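Long-range contact in ferritin, putative (PDB 5LS9), which probably oxidises and stores iron inside a hollow shell of 24 subunits, here an archaeal ferritin humanized for cell-targeted delivery: residues M29-F33 / A88-V92. The protein carries 10 engineered substitutions. Residues are numbered along the deposited sequence; the frame is centred on the assembly and turned at random.
Sequences MASYF and AFEHV
Met29 reaches across to Val92 and makes the tight part of this contact. Met29 SD lies 3.5 Å from Val92 CG2. Met29 CE lies almost as close to the same CG2, so one branch of Val92 meets both the sulfur and the terminal methyl of Met29. The two side chains cross at a slant. The methionine is extended beyond CG (chi2 163°, chi3 179°), which carries its tip over to the other helix. There Met29 CE also rests 3.7 Å from Ala88 O. That carbonyl already accepts a bond from His91 N and a weak one from Val92 N within its own helix.

The small side chain of Ala88 points at the facing helix and meets two rings. Phe33 CZ is 3.9 Å from Ala88 CB. Tyr32 CE2 is 4.1 Å from Ala88 CB. Tyr32 CD2 sits over the centre of one face of the Phe33 ring. Phe33 CZ also makes a longer, oblique contact with Phe89 CE2, at 4.4 Å.

The looser side is at His91, which is partly exposed. His91 ND1 comes within 4.1 Å of Met29 CE, and the His91 side chain also touches Asp79 of a loop. No hydrogen bond joins the two segments; the contacts are mainly between apolar side chains.

The segments run nearly antiparallel, at 168°, with axes 12.3 Å apart. Side chains, rather than close backbones, bridge this distance in the four-helix bundle of the ferritin fold. The side chain of Val92 lies about 10 Å from the bound magnesium ion. Met45 of helix 39-65 touches both Met29 and Phe89. Phe89 also packs on Ile139, Val140 and Leu143 of helix 116-146, so the contact between helices 6-35 and 85-112 continues into the other two long helices.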
loop_
_atom_site.group_PDB
_atom_site.type_symbol
_atom_site.label_atom_id
_atom_site.label_comp_id
_atom_site.label_asym_id
_atom_site.label_seq_id
_atom_site.Cartn_x
_atom_site.Cartn_y
_atom_site.Cartn_z
ATOM N N MET F 29 45.226 35.643 -5.017
ATOM C CA MET F 29 44.498 35.964 -6.249
ATOM C C MET F 29 43.041 36.318 -5.938
ATOM O O MET F 29 42.489 37.254 -6.525
ATOM C CB MET F 29 44.582 34.822 -7.264
ATOM C CG MET F 29 45.904 34.783 -8.007
ATOM S SD MET F 29 46.220 33.207 -8.814
ATOM C CE MET F 29 47.791 33.543 -9.598
ATOM N N ALA F 30 42.431 35.591 -4.998
ATOM C CA ALA F 30 41.059 35.883 -4.552
ATOM C C ALA F 30 40.927 37.329 -4.078
ATOM O O ALA F 30 39.961 38.012 -4.413
ATOM C CB ALA F 30 40.637 34.926 -3.444
ATOM N N SER F 31 41.908 37.786 -3.305
ATOM C CA SER F 31 41.950 39.167 -2.847
ATOM C C SER F 31 42.095 40.124 -4.027
ATOM O O SER F 31 41.424 41.159 -4.081
ATOM C CB SER F 31 43.112 39.358 -1.875
ATOM O OG SER F 31 44.344 39.122 -2.522
ATOM N N TYR F 32 42.973 39.770 -4.966
ATOM C CA TYR F 32 43.181 40.571 -6.172
ATOM C C TYR F 32 41.860 40.765 -6.923
ATOM O O TYR F 32 41.472 41.899 -7.226
ATOM C CB TYR F 32 44.257 39.934 -7.068
ATOM C CG TYR F 32 44.298 40.470 -8.487
ATOM C CD1 TYR F 32 44.741 41.764 -8.757
ATOM C CD2 TYR F 32 43.895 39.680 -9.559
ATOM C CE1 TYR F 32 44.773 42.255 -10.056
ATOM C CE2 TYR F 32 43.923 40.163 -10.858
ATOM C CZ TYR F 32 44.361 41.446 -11.102
ATOM O OH TYR F 32 44.384 41.906 -12.393
ATOM N N PHE F 33 41.166 39.658 -7.188
ATOM C CA PHE F 33 39.892 39.685 -7.919
ATOM C C PHE F 33 38.779 40.354 -7.116
ATOM O O PHE F 33 37.838 40.906 -7.699
ATOM C CB PHE F 33 39.465 38.267 -8.322
ATOM C CG PHE F 33 40.234 37.707 -9.486
ATOM C CD1 PHE F 33 39.977 38.148 -10.774
ATOM C CD2 PHE F 33 41.198 36.729 -9.303
ATOM C CE1 PHE F 33 40.675 37.634 -11.854
ATOM C CE2 PHE F 33 41.904 36.214 -10.375
ATOM C CZ PHE F 33 41.643 36.666 -11.654
ATOM N N ALA F 88 46.767 37.120 -14.783
ATOM C CA ALA F 88 46.590 36.392 -13.533
ATOM C C ALA F 88 46.499 34.904 -13.801
ATOM O O ALA F 88 47.256 34.129 -13.226
ATOM C CB ALA F 88 45.332 36.866 -12.816
ATOM N N PHE F 89 45.582 34.516 -14.687
ATOM C CA PHE F 89 45.353 33.098 -15.001
ATOM C C PHE F 89 46.456 32.458 -15.836
ATOM O O PHE F 89 46.556 31.237 -15.877
ATOM C CB PHE F 89 44.001 32.883 -15.693
ATOM C CG PHE F 89 42.916 32.409 -14.766
ATOM C CD1 PHE F 89 42.988 31.148 -14.185
ATOM C CD2 PHE F 89 41.819 33.215 -14.476
ATOM C CE1 PHE F 89 41.993 30.702 -13.332
ATOM C CE2 PHE F 89 40.820 32.773 -13.626
ATOM C CZ PHE F 89 40.904 31.515 -13.055
ATOM N N GLU F 90 47.267 33.269 -16.513
ATOM C CA GLU F 90 48.457 32.750 -17.192
ATOM C C GLU F 90 49.584 32.424 -16.209
ATOM O O GLU F 90 50.482 31.644 -16.537
ATOM C CB GLU F 90 48.947 33.709 -18.271
ATOM C CG GLU F 90 48.150 33.599 -19.555
ATOM C CD GLU F 90 48.657 34.527 -20.632
ATOM O OE1 GLU F 90 48.639 35.754 -20.401
ATOM O OE2 GLU F 90 49.064 34.035 -21.707
ATOM N N HIS F 91 49.535 33.009 -15.014
ATOM C CA HIS F 91 50.456 32.631 -13.940
ATOM C C HIS F 91 50.029 31.319 -13.285
ATOM O O HIS F 91 50.874 30.488 -12.927
ATOM C CB HIS F 91 50.550 33.725 -12.881
ATOM C CG HIS F 91 51.754 33.601 -12.004
ATOM N ND1 HIS F 91 51.703 33.054 -10.740
ATOM C CD2 HIS F 91 53.048 33.941 -12.215
ATOM C CE1 HIS F 91 52.911 33.073 -10.205
ATOM N NE2 HIS F 91 53.746 33.607 -11.080
ATOM N N VAL F 92 48.718 31.141 -13.130
ATOM C CA VAL F 92 48.153 29.909 -12.574
ATOM C C VAL F 92 48.620 28.704 -13.395
ATOM O O VAL F 92 49.097 27.716 -12.839
ATOM C CB VAL F 92 46.601 29.966 -12.531
ATOM C CG1 VAL F 92 45.996 28.613 -12.171
ATOM C CG2 VAL F 92 46.135 31.022 -11.540
#